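Local coordinates for GGDEF and EAL domain-containing protein (Vibrio cholerae O1 str. 2010EL-1786, PDB 6PWJ) that probably acts in cyclic di-GMP signalling, joining a diguanylate cyclase-like GGDEF domain to a phosphodiesterase-like EAL domain in one chain, at residues K1-Q6 and S342-N347; A5-A10 and S377-N382; Q34-L39 and S146-L151; G138-K143 and L152-N157. All coordinates share one frame; numbering follows the deposited sequence.

Interaction 1 of 4, residues K1-Q6 and S342-N347; sequences KAFKAQ and SLDYIN
The carboxamide of Asn347 lies over one face of the Phe3 ring, its CG 3.3 Å above the plane and over the ring centre, with the two planes 29° apart. This is a stack of an amide on an aromatic ring: Asn347 OD1 sits above the CG and CD1 side of Phe3 and ND2 above CD2, while Asn347 CB adds a CH-pi contact to the same face. At the rim of the ring, close to its plane, two oxygens meet its C-H groups. Leu343 O is 3.3 Å from Phe3 CZ, and Asp344 OD1 is 3.6 Å from Phe3 CE2. Such oxygens suit the weakly positive ring edge. Ile346 crosses the phenylalanine at about a right angle and places its CG2 3.6 Å from Phe3 CE1. In 342-347 itself, Ile346 CD1 rests on the Tyr345 ring.

The ring reaches this site because Phe3 CG stands anti to the backbone N (chi1 174°), which carries it out from the first turn of its helix, just after the N-cap position Ala2. Lys4 passes Asp344 at an oblique angle, but Lys4 NZ stays 4.6 Å from Asp344 OD1, so any attraction between the opposite charges is probably weak. Leu383 and Thr379 of the EAL domain also pack on Phe3. Helix 345-349 connects the parallel strands 330-336 and 353-356, so the arrangement is that of an N-terminal helix docking one aromatic side chain onto a beta-alpha-beta unit of the EAL barrel.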
loop_
_atom_site.group_PDB
_atom_site.type_symbol
_atom_site.label_atom_id
_atom_site.label_comp_id
_atom_site.label_asym_id
_atom_site.label_seq_id
_atom_site.Cartn_x
_atom_site.Cartn_y
_atom_site.Cartn_z
ATOM N N LYS A 1 12.980 7.984 25.305
ATOM C CA LYS A 1 12.949 6.526 25.314
ATOM C C LYS A 1 13.901 5.951 24.271
ATOM O O LYS A 1 14.029 6.489 23.170
ATOM C CB LYS A 1 11.527 6.017 25.058
ATOM C CG LYS A 1 10.472 6.623 25.969
ATOM C CD LYS A 1 9.086 6.070 25.669
ATOM C CE LYS A 1 8.992 4.590 26.006
ATOM N NZ LYS A 1 7.590 4.090 25.917
ATOM N N ALA A 2 14.573 4.859 24.625
ATOM C CA ALA A 2 15.419 4.166 23.668
ATOM C C ALA A 2 14.562 3.554 22.561
ATOM O O ALA A 2 13.328 3.574 22.607
ATOM C CB ALA A 2 16.253 3.092 24.365
ATOM N N PHE A 3 15.231 2.997 21.552
ATOM C CA PHE A 3 14.515 2.488 20.387
ATOM C C PHE A 3 13.541 1.381 20.774
ATOM O O PHE A 3 12.328 1.505 20.574
ATOM C CB PHE A 3 15.501 1.984 19.335
ATOM C CG PHE A 3 14.839 1.317 18.166
ATOM C CD1 PHE A 3 14.321 2.070 17.126
ATOM C CD2 PHE A 3 14.724 -0.062 18.112
ATOM C CE1 PHE A 3 13.707 1.458 16.049
ATOM C CE2 PHE A 3 14.112 -0.679 17.039
ATOM C CZ PHE A 3 13.603 0.081 16.005
ATOM N N LYS A 4 14.061 0.280 21.324
ATOM C CA LYS A 4 13.215 -0.883 21.579
ATOM C C LYS A 4 12.022 -0.519 22.452
ATOM O O LYS A 4 10.925 -1.062 22.274
ATOM C CB LYS A 4 14.034 -2.007 22.215
ATOM C CG LYS A 4 15.048 -2.623 21.267
ATOM C CD LYS A 4 15.101 -4.135 21.417
ATOM C CE LYS A 4 15.927 -4.769 20.306
ATOM N NZ LYS A 4 15.953 -6.255 20.401
ATOM N N ALA A 5 12.210 0.404 23.396
ATOM C CA ALA A 5 11.076 0.889 24.174
ATOM C C ALA A 5 10.140 1.726 23.311
ATOM O O ALA A 5 8.914 1.606 23.415
ATOM C CB ALA A 5 11.571 1.694 25.375
ATOM N N GLN A 6 10.702 2.569 22.442
ATOM C CA GLN A 6 9.878 3.408 21.578
ATOM C C GLN A 6 9.166 2.576 20.519
ATOM O O GLN A 6 7.968 2.758 20.274
ATOM C CB GLN A 6 10.739 4.489 20.926
ATOM C CG GLN A 6 9.950 5.515 20.132
ATOM C CD GLN A 6 9.039 6.349 21.009
ATOM O OE1 GLN A 6 9.494 7.236 21.731
ATOM N NE2 GLN A 6 7.743 6.065 20.954
ATOM N N SER A 342 6.999 -6.097 13.081
ATOM C CA SER A 342 7.992 -5.468 13.941
ATOM C C SER A 342 8.721 -4.349 13.206
ATOM O O SER A 342 9.110 -4.492 12.043
ATOM C CB SER A 342 8.992 -6.507 14.447
ATOM O OG SER A 342 9.856 -5.952 15.428
ATOM N N LEU A 343 8.902 -3.223 13.897
ATOM C CA LEU A 343 9.646 -2.086 13.377
ATOM C C LEU A 343 11.144 -2.208 13.627
ATOM O O LEU A 343 11.868 -1.210 13.516
ATOM C CB LEU A 343 9.117 -0.786 13.985
ATOM C CG LEU A 343 7.608 -0.537 13.892
ATOM C CD1 LEU A 343 7.235 0.771 14.575
ATOM C CD2 LEU A 343 7.140 -0.540 12.445
ATOM N N ASP A 344 11.625 -3.410 13.959
ATOM C CA ASP A 344 13.041 -3.582 14.270
ATOM C C ASP A 344 13.925 -3.197 13.092
ATOM O O ASP A 344 15.004 -2.622 13.278
ATOM C CB ASP A 344 13.316 -5.027 14.685
ATOM C CG ASP A 344 13.338 -5.207 16.188
ATOM O OD1 ASP A 344 13.660 -4.234 16.900
ATOM O OD2 ASP A 344 13.037 -6.325 16.655
ATOM N N TYR A 345 13.481 -3.494 11.869
ATOM C CA TYR A 345 14.344 -3.319 10.706
ATOM C C TYR A 345 14.825 -1.882 10.543
ATOM O O TYR A 345 15.815 -1.653 9.841
ATOM C CB TYR A 345 13.623 -3.782 9.439
ATOM C CG TYR A 345 12.477 -2.896 9.013
ATOM C CD1 TYR A 345 11.212 -3.044 9.567
ATOM C CD2 TYR A 345 12.657 -1.915 8.047
ATOM C CE1 TYR A 345 10.161 -2.236 9.175
ATOM C CE2 TYR A 345 11.614 -1.106 7.647
ATOM C CZ TYR A 345 10.368 -1.268 8.215
ATOM O OH TYR A 345 9.328 -0.461 7.819
ATOM N N ILE A 346 14.158 -0.913 11.173
ATOM C CA ILE A 346 14.648 0.462 11.127
ATOM C C ILE A 346 16.028 0.555 11.767
ATOM O O ILE A 346 16.891 1.314 11.310
ATOM C CB ILE A 346 13.645 1.416 11.803
ATOM C CG1 ILE A 346 12.771 2.107 10.753
ATOM C CG2 ILE A 346 14.380 2.435 12.661
ATOM C CD1 ILE A 346 11.964 1.154 9.894
ATOM N N ASN A 347 16.259 -0.219 12.832
ATOM C CA ASN A 347 17.566 -0.215 13.481
ATOM C C ASN A 347 18.615 -0.911 12.624
ATOM O O ASN A 347 19.739 -0.416 12.482
ATOM C CB ASN A 347 17.477 -0.886 14.853
ATOM C CG ASN A 347 17.305 0.109 15.982
ATOM O OD1 ASN A 347 16.834 1.226 15.777
ATOM N ND2 ASN A 347 17.692 -0.295 17.187
#

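Interaction 2 of 4, residues A5-A10 and S377-N382; sequences AQAKEA and SRTAHN
Arg378 bends across Gln6 at about a right angle, and its NE gives a weak hydrogen bond to Gln6 OE1, 3.3 Å long with an N-H...O angle of only 121°. A bend at chi2 (65°) turns the amide of Gln6 towards the Arg378 side chain. Farther out, Arg378 NH2 approaches the carboxylate of Glu9, which meets the guanidinium at its edge; this salt bridge is doubtful because Glu9 OE1 lies too close to a neighbouring atom in the model for its place to be sure. Glu9 OE1 is also within bonding range of Ser375 OG, with the same doubt.

Thr379 comes next and fills the middle of the contact. Its hydroxyl is satisfied by the carbonyl of Ser375 one turn back, which leaves OG1 to pack against carbon, 3.4 Å from Gln6 CG and 3.8 Å from Ala10 CB. Thr379 CG2 meets Ala7 CB at 4.1 Å. Small alanines suit this line, since they let the backbones approach. At the end of the segment Asn382 ND2 stands near Gln6 OE1 without bonding to it.

The short segments run nearly antiparallel, at 157° and 8.8 Å between axes, an antiparallel helix pair in which helix 3-18 lies along the outer barrel helix 367-381 of the EAL domain.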
loop_
_atom_site.group_PDB
_atom_site.type_symbol
_atom_site.label_atom_id
_atom_site.label_comp_id
_atom_site.label_asym_id
_atom_site.label_seq_id
_atom_site.Cartn_x
_atom_site.Cartn_y
_atom_site.Cartn_z
ATOM N N ALA A 5 12.210 0.404 23.396
ATOM C CA ALA A 5 11.076 0.889 24.174
ATOM C C ALA A 5 10.140 1.726 23.311
ATOM O O ALA A 5 8.914 1.606 23.415
ATOM C CB ALA A 5 11.571 1.694 25.375
ATOM N N GLN A 6 10.702 2.569 22.442
ATOM C CA GLN A 6 9.878 3.408 21.578
ATOM C C GLN A 6 9.166 2.576 20.519
ATOM O O GLN A 6 7.968 2.758 20.274
ATOM C CB GLN A 6 10.739 4.489 20.926
ATOM C CG GLN A 6 9.950 5.515 20.132
ATOM C CD GLN A 6 9.039 6.349 21.009
ATOM O OE1 GLN A 6 9.494 7.236 21.731
ATOM N NE2 GLN A 6 7.743 6.065 20.954
ATOM N N ALA A 7 9.892 1.657 19.875
ATOM C CA ALA A 7 9.277 0.821 18.848
ATOM C C ALA A 7 8.161 -0.036 19.427
ATOM O O ALA A 7 7.092 -0.171 18.820
ATOM C CB ALA A 7 10.335 -0.056 18.179
ATOM N N LYS A 8 8.391 -0.632 20.600
ATOM C CA LYS A 8 7.343 -1.422 21.234
ATOM C C LYS A 8 6.154 -0.553 21.622
ATOM O O LYS A 8 5.004 -1.005 21.561
ATOM C CB LYS A 8 7.898 -2.157 22.453
ATOM C CG LYS A 8 8.876 -3.269 22.101
ATOM C CD LYS A 8 9.441 -3.936 23.345
ATOM C CE LYS A 8 10.433 -5.028 22.975
ATOM N NZ LYS A 8 11.077 -5.630 24.175
ATOM N N GLU A 9 6.406 0.695 22.025
ATOM C CA GLU A 9 5.306 1.621 22.271
ATOM C C GLU A 9 4.544 1.914 20.985
ATOM O O GLU A 9 3.311 2.006 20.989
ATOM C CB GLU A 9 5.832 2.919 22.884
ATOM C CG GLU A 9 4.737 3.897 23.282
ATOM C CD GLU A 9 5.193 5.341 23.223
ATOM O OE1 GLU A 9 5.959 5.685 22.297
ATOM O OE2 GLU A 9 4.788 6.131 24.101
ATOM N N ALA A 10 5.266 2.069 19.872
ATOM C CA ALA A 10 4.612 2.338 18.596
ATOM C C ALA A 10 3.800 1.138 18.128
ATOM O O ALA A 10 2.703 1.298 17.581
ATOM C CB ALA A 10 5.651 2.727 17.546
ATOM N N SER A 377 6.387 7.801 14.411
ATOM C CA SER A 377 7.311 8.752 13.804
ATOM C C SER A 377 8.522 9.004 14.695
ATOM O O SER A 377 9.641 9.168 14.193
ATOM C CB SER A 377 6.588 10.065 13.500
ATOM O OG SER A 377 5.458 9.841 12.673
ATOM N N ARG A 378 8.321 9.045 16.015
ATOM C CA ARG A 378 9.453 9.197 16.924
ATOM C C ARG A 378 10.445 8.053 16.764
ATOM O O ARG A 378 11.661 8.258 16.858
ATOM C CB ARG A 378 8.970 9.274 18.373
ATOM C CG ARG A 378 8.660 10.673 18.883
ATOM C CD ARG A 378 8.586 10.667 20.404
ATOM N NE ARG A 378 7.547 9.761 20.889
ATOM C CZ ARG A 378 6.511 10.137 21.631
ATOM N NH1 ARG A 378 6.379 11.405 21.996
ATOM N NH2 ARG A 378 5.612 9.241 22.018
ATOM N N THR A 379 9.943 6.837 16.525
ATOM C CA THR A 379 10.824 5.679 16.402
ATOM C C THR A 379 11.898 5.909 15.346
ATOM O O THR A 379 13.069 5.573 15.557
ATOM C CB THR A 379 10.007 4.430 16.076
ATOM O OG1 THR A 379 9.179 4.093 17.197
ATOM C CG2 THR A 379 10.928 3.262 15.760
ATOM N N ALA A 380 11.519 6.484 14.202
ATOM C CA ALA A 380 12.503 6.802 13.174
ATOM C C ALA A 380 13.186 8.137 13.437
ATOM O O ALA A 380 14.373 8.292 13.129
ATOM C CB ALA A 380 11.842 6.811 11.795
ATOM N N HIS A 381 12.464 9.099 14.012
ATOM C CA HIS A 381 13.038 10.418 14.254
ATOM C C HIS A 381 14.173 10.351 15.270
ATOM O O HIS A 381 15.245 10.929 15.057
ATOM C CB HIS A 381 11.952 11.386 14.722
ATOM C CG HIS A 381 12.480 12.710 15.176
ATOM N ND1 HIS A 381 12.422 13.124 16.489
ATOM C CD2 HIS A 381 13.085 13.710 14.492
ATOM C CE1 HIS A 381 12.964 14.325 16.594
ATOM N NE2 HIS A 381 13.374 14.703 15.397
ATOM N N ASN A 382 13.956 9.648 16.385
ATOM C CA ASN A 382 14.982 9.563 17.418
ATOM C C ASN A 382 16.239 8.846 16.946
ATOM O O ASN A 382 17.236 8.833 17.678
ATOM C CB ASN A 382 14.421 8.870 18.663
ATOM C CG ASN A 382 13.359 9.699 19.360
ATOM O OD1 ASN A 382 13.236 10.900 19.117
ATOM N ND2 ASN A 382 12.590 9.062 20.235
#

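Interaction 3 of 4, residues Q34-L39 and S146-L151; sequences QLSGWL and SSTTTL
Leu35 and Leu151 pass each other at a slant, with Leu35 CD1 3.4 Å from Leu151 CD2, and both point into the space between their helices. Thr148 also crosses Leu35 obliquely, its CG2 meeting Leu35 CD2 at 3.8 Å. In Leu151, chi1 (-176°) carries CG towards helix 28-41, and chi2 (103°) then turns CD2 to Leu35 and CD1 to Trp38. Trp38 and Leu151 cross at about a right angle, and CD1 lies at the indole edge, near its plane. Leu39 reaches over the start of helix 148-164, its CD1 3.6 Å from Thr148 CA and 3.7 Å from Leu151 CB, while its CB rests on Ser146 O.

One polar pair joins the segments. Ser36 OG and Thr148 OG1 share a weak hydrogen bond of 3.4 Å, and Ser36 OG also bonds to Met32 O within its own helix. Ser147 caps helix 148-164 by accepting from Thr150 N. On the far side of helix 28-41, Gly37 O takes a bond from Arg391 of the EAL domain.

The buried leucines thus probably shut water out beside the sheet, Ser36 and Thr148 are partly exposed, and hydrophobic packing probably contributes more than the single weak bond.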
loop_
_atom_site.group_PDB
_atom_site.type_symbol
_atom_site.label_atom_id
_atom_site.label_comp_id
_atom_site.label_asym_id
_atom_site.label_seq_id
_atom_site.Cartn_x
_atom_site.Cartn_y
_atom_site.Cartn_z
ATOM N N GLN A 34 -8.443 2.623 4.920
ATOM C CA GLN A 34 -7.962 1.884 3.757
ATOM C C GLN A 34 -8.838 2.144 2.540
ATOM O O GLN A 34 -8.333 2.310 1.423
ATOM C CB GLN A 34 -7.913 0.389 4.068
ATOM C CG GLN A 34 -6.909 0.007 5.138
ATOM C CD GLN A 34 -5.478 0.128 4.659
ATOM O OE1 GLN A 34 -4.992 -0.713 3.901
ATOM N NE2 GLN A 34 -4.793 1.176 5.099
ATOM N N LEU A 35 -10.157 2.183 2.735
ATOM C CA LEU A 35 -11.063 2.357 1.606
ATOM C C LEU A 35 -10.885 3.727 0.964
ATOM O O LEU A 35 -10.855 3.847 -0.266
ATOM C CB LEU A 35 -12.508 2.154 2.060
ATOM C CG LEU A 35 -13.524 1.822 0.966
ATOM C CD1 LEU A 35 -13.172 0.497 0.311
ATOM C CD2 LEU A 35 -14.936 1.785 1.531
ATOM N N SER A 36 -10.760 4.774 1.783
ATOM C CA SER A 36 -10.627 6.123 1.242
ATOM C C SER A 36 -9.323 6.290 0.470
ATOM O O SER A 36 -9.300 6.929 -0.589
ATOM C CB SER A 36 -10.720 7.153 2.368
ATOM O OG SER A 36 -11.986 7.105 3.002
ATOM N N GLY A 37 -8.229 5.723 0.981
ATOM C CA GLY A 37 -6.951 5.871 0.304
ATOM C C GLY A 37 -6.902 5.138 -1.023
ATOM O O GLY A 37 -6.359 5.651 -2.006
ATOM N N TRP A 38 -7.464 3.930 -1.072
ATOM C CA TRP A 38 -7.455 3.161 -2.312
ATOM C C TRP A 38 -8.401 3.761 -3.345
ATOM O O TRP A 38 -8.087 3.788 -4.541
ATOM C CB TRP A 38 -7.822 1.707 -2.020
ATOM C CG TRP A 38 -8.111 0.893 -3.241
ATOM C CD1 TRP A 38 -7.206 0.425 -4.147
ATOM C CD2 TRP A 38 -9.395 0.435 -3.680
ATOM N NE1 TRP A 38 -7.848 -0.290 -5.130
ATOM C CE2 TRP A 38 -9.192 -0.299 -4.866
ATOM C CE3 TRP A 38 -10.695 0.577 -3.188
ATOM C CZ2 TRP A 38 -10.243 -0.889 -5.566
ATOM C CZ3 TRP A 38 -11.736 -0.008 -3.886
ATOM C CH2 TRP A 38 -11.503 -0.732 -5.061
ATOM N N LEU A 39 -9.563 4.249 -2.906
ATOM C CA LEU A 39 -10.523 4.820 -3.845
ATOM C C LEU A 39 -10.019 6.133 -4.431
ATOM O O LEU A 39 -10.218 6.404 -5.621
ATOM C CB LEU A 39 -11.875 5.024 -3.160
ATOM C CG LEU A 39 -12.767 3.787 -3.049
ATOM C CD1 LEU A 39 -14.056 4.118 -2.315
ATOM C CD2 LEU A 39 -13.064 3.223 -4.430
ATOM N N SER A 146 -13.787 6.576 -7.350
ATOM C CA SER A 146 -15.106 7.062 -6.983
ATOM C C SER A 146 -15.083 7.468 -5.518
ATOM O O SER A 146 -14.051 7.388 -4.842
ATOM C CB SER A 146 -16.186 6.007 -7.250
ATOM O OG SER A 146 -16.007 4.875 -6.417
ATOM N N SER A 147 -16.233 7.910 -5.023
ATOM C CA SER A 147 -16.356 8.294 -3.628
ATOM C C SER A 147 -16.582 7.066 -2.754
ATOM O O SER A 147 -17.129 6.052 -3.199
ATOM C CB SER A 147 -17.506 9.284 -3.447
ATOM O OG SER A 147 -18.684 8.814 -4.081
ATOM N N THR A 148 -16.139 7.160 -1.498
ATOM C CA THR A 148 -16.428 6.097 -0.544
ATOM C C THR A 148 -17.928 5.897 -0.385
ATOM O O THR A 148 -18.385 4.776 -0.130
ATOM C CB THR A 148 -15.788 6.407 0.809
ATOM O OG1 THR A 148 -14.360 6.362 0.686
ATOM C CG2 THR A 148 -16.237 5.394 1.855
ATOM N N THR A 149 -18.708 6.969 -0.536
ATOM C CA THR A 149 -20.159 6.845 -0.465
ATOM C C THR A 149 -20.693 6.002 -1.615
ATOM O O THR A 149 -21.602 5.184 -1.427
ATOM C CB THR A 149 -20.804 8.231 -0.475
ATOM O OG1 THR A 149 -20.193 9.055 0.525
ATOM C CG2 THR A 149 -22.294 8.125 -0.195
ATOM N N THR A 150 -20.138 6.184 -2.815
ATOM C CA THR A 150 -20.634 5.452 -3.977
ATOM C C THR A 150 -20.275 3.974 -3.897
ATOM O O THR A 150 -21.099 3.112 -4.223
ATOM C CB THR A 150 -20.077 6.067 -5.261
ATOM O OG1 THR A 150 -20.228 7.491 -5.216
ATOM C CG2 THR A 150 -20.821 5.525 -6.472
ATOM N N LEU A 151 -19.052 3.659 -3.465
ATOM C CA LEU A 151 -18.643 2.262 -3.374
ATOM C C LEU A 151 -19.423 1.534 -2.287
ATOM O O LEU A 151 -19.915 0.419 -2.500
ATOM C CB LEU A 151 -17.140 2.161 -3.115
ATOM C CG LEU A 151 -16.601 0.728 -3.093
ATOM C CD1 LEU A 151 -15.877 0.400 -4.391
ATOM C CD2 LEU A 151 -15.701 0.502 -1.887
#

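Interaction 4 of 4, residues G138-K143 and L152-N157; sequences GVVSNK and LSLLDN
Val140 sets its CG2 against Leu155, 3.5 Å from Leu155 CD2, and its two methyls also straddle Leu154 CB. These residues belong to the beta-alpha-beta unit of strand 136-142, helix 148-164 and strand 171-175 in the GGDEF domain. Its helix lies on one face of the five-stranded sheet; strands 136-142 and 171-175, which the helix connects, run parallel and side by side. The short segments approach to 7.3 Å between axes, with 136° between their directions, as expected where a chain leaves a strand and returns over it in a helix.

Val140 points from the strand to the helix, with CG1 anti to the backbone N (chi1 169°); this puts CG2 beside the helix backbone, 3.6 Å from Leu154 C. A beta-branched residue suits the place, because it favours strand geometry and offers two methyls close to the main chain. Val140 and Leu154 cross at about a right angle, while Leu155 comes in at a slant and also packs on Val47 and Ile49 of the neighbouring strand 45-51. The leucines, longer and more flexible, span the distance from the helix to the sheet. Lacking a side chain, Gly138 lets the backbone of Leu155 pass close; its own O lies 3.8 Å from Leu155 CD2.

Strand 136-142 is held on both edges by backbone hydrogen bonds, Val140 with Val47 on one side and Val139 with Ile173 on the other. Ser141 packs instead on helix 106-121. There Lys143 NZ, which forms a salt bridge with Glu106, gives a 2.6 Å hydrogen bond to Ser141 OG.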
loop_
_atom_site.group_PDB
_atom_site.type_symbol
_atom_site.label_atom_id
_atom_site.label_comp_id
_atom_site.label_asym_id
_atom_site.label_seq_id
_atom_site.Cartn_x
_atom_site.Cartn_y
_atom_site.Cartn_z
ATOM N N GLY A 138 -21.232 -10.037 -0.366
ATOM C CA GLY A 138 -21.370 -9.075 -1.441
ATOM C C GLY A 138 -20.027 -8.654 -2.002
ATOM O O GLY A 138 -19.167 -8.165 -1.264
ATOM N N VAL A 139 -19.830 -8.844 -3.304
ATOM C CA VAL A 139 -18.574 -8.528 -3.972
ATOM C C VAL A 139 -18.831 -7.445 -5.010
ATOM O O VAL A 139 -19.811 -7.512 -5.760
ATOM C CB VAL A 139 -17.949 -9.774 -4.630
ATOM C CG1 VAL A 139 -16.648 -9.408 -5.324
ATOM C CG2 VAL A 139 -17.722 -10.864 -3.592
ATOM N N VAL A 140 -17.948 -6.451 -5.051
ATOM C CA VAL A 140 -18.051 -5.335 -5.984
ATOM C C VAL A 140 -16.746 -5.228 -6.758
ATOM O O VAL A 140 -15.669 -5.138 -6.158
ATOM C CB VAL A 140 -18.359 -4.009 -5.262
ATOM C CG1 VAL A 140 -18.193 -2.840 -6.218
ATOM C CG2 VAL A 140 -19.764 -4.036 -4.685
ATOM N N SER A 141 -16.841 -5.242 -8.083
ATOM C CA SER A 141 -15.697 -5.018 -8.955
ATOM C C SER A 141 -15.681 -3.548 -9.354
ATOM O O SER A 141 -16.630 -3.059 -9.975
ATOM C CB SER A 141 -15.763 -5.919 -10.188
ATOM O OG SER A 141 -14.601 -5.781 -10.984
ATOM N N ASN A 142 -14.612 -2.846 -8.990
ATOM C CA ASN A 142 -14.507 -1.407 -9.186
ATOM C C ASN A 142 -13.423 -1.111 -10.213
ATOM O O ASN A 142 -12.327 -1.678 -10.145
ATOM C CB ASN A 142 -14.203 -0.703 -7.860
ATOM C CG ASN A 142 -14.666 0.740 -7.845
ATOM O OD1 ASN A 142 -15.865 1.019 -7.830
ATOM N ND2 ASN A 142 -13.714 1.668 -7.836
ATOM N N LYS A 143 -13.731 -0.224 -11.159
ATOM C CA LYS A 143 -12.822 0.089 -12.256
ATOM C C LYS A 143 -12.165 1.456 -12.146
ATOM O O LYS A 143 -11.011 1.601 -12.553
ATOM C CB LYS A 143 -13.560 0.017 -13.601
ATOM C CG LYS A 143 -14.490 -1.175 -13.758
ATOM C CD LYS A 143 -13.756 -2.496 -13.610
ATOM C CE LYS A 143 -14.700 -3.667 -13.844
ATOM N NZ LYS A 143 -14.108 -4.965 -13.414
ATOM N N LEU A 152 -19.533 2.144 -1.104
ATOM C CA LEU A 152 -20.335 1.543 -0.044
ATOM C C LEU A 152 -21.778 1.345 -0.485
ATOM O O LEU A 152 -22.453 0.421 -0.014
ATOM C CB LEU A 152 -20.272 2.400 1.221
ATOM C CG LEU A 152 -18.921 2.422 1.941
ATOM C CD1 LEU A 152 -18.998 3.266 3.205
ATOM C CD2 LEU A 152 -18.466 1.008 2.262
ATOM N N SER A 153 -22.269 2.197 -1.387
ATOM C CA SER A 153 -23.600 1.992 -1.945
ATOM C C SER A 153 -23.631 0.757 -2.837
ATOM O O SER A 153 -24.591 -0.021 -2.799
ATOM C CB SER A 153 -24.036 3.229 -2.727
ATOM O OG SER A 153 -23.786 4.412 -1.987
ATOM N N LEU A 154 -22.586 0.562 -3.644
ATOM C CA LEU A 154 -22.517 -0.621 -4.496
ATOM C C LEU A 154 -22.424 -1.893 -3.662
ATOM O O LEU A 154 -23.091 -2.890 -3.961
ATOM C CB LEU A 154 -21.327 -0.508 -5.449
ATOM C CG LEU A 154 -21.464 0.520 -6.574
ATOM C CD1 LEU A 154 -20.099 1.020 -7.019
ATOM C CD2 LEU A 154 -22.218 -0.086 -7.747
ATOM N N LEU A 155 -21.598 -1.879 -2.614
ATOM C CA LEU A 155 -21.524 -3.031 -1.722
ATOM C C LEU A 155 -22.879 -3.325 -1.093
ATOM O O LEU A 155 -23.275 -4.490 -0.969
ATOM C CB LEU A 155 -20.470 -2.795 -0.641
ATOM C CG LEU A 155 -19.011 -2.970 -1.061
ATOM C CD1 LEU A 155 -18.082 -2.481 0.038
ATOM C CD2 LEU A 155 -18.733 -4.428 -1.389
ATOM N N ASP A 156 -23.608 -2.280 -0.693
ATOM C CA ASP A 156 -24.921 -2.484 -0.092
ATOM C C ASP A 156 -25.875 -3.150 -1.074
ATOM O O ASP A 156 -26.710 -3.973 -0.680
ATOM C CB ASP A 156 -25.489 -1.151 0.393
ATOM C CG ASP A 156 -26.636 -1.329 1.367
ATOM O OD1 ASP A 156 -26.364 -1.526 2.570
ATOM O OD2 ASP A 156 -27.805 -1.276 0.931
ATOM N N ASN A 157 -25.770 -2.805 -2.359
ATOM C CA ASN A 157 -26.585 -3.463 -3.372
ATOM C C ASN A 157 -26.078 -4.864 -3.682
ATOM O O ASN A 157 -26.880 -5.760 -3.970
ATOM C CB ASN A 157 -26.625 -2.622 -4.650
ATOM C CG ASN A 157 -27.102 -1.204 -4.402
ATOM O OD1 ASN A 157 -28.277 -0.974 -4.114
ATOM N ND2 ASN A 157 -26.191 -0.245 -4.520
#

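In the fold
The four contacts fall into two clusters. Interactions 1 and 2 share Ala5 and Gln6, have centres 6 Å apart and join directly where Phe3 CE1 meets Thr379 CG2 at 3.3 Å, so helix 3-18 packs against two adjoining parts of the EAL domain, helix 345-349 and helix 367-381. Interactions 3 and 4 share helix 148-164 of the GGDEF domain; their centres are 11 Å apart, and Leu151 CD1 packs 3.5 Å from Asn142 OD1, so the two contacts adjoin between the helices and the sheet. The clusters do not touch: interactions 1 and 3 have centres about 33 Å apart and nearest atoms about 14 Å apart. Helix 3-18 is followed in sequence by helix 28-41, which carries interaction 3.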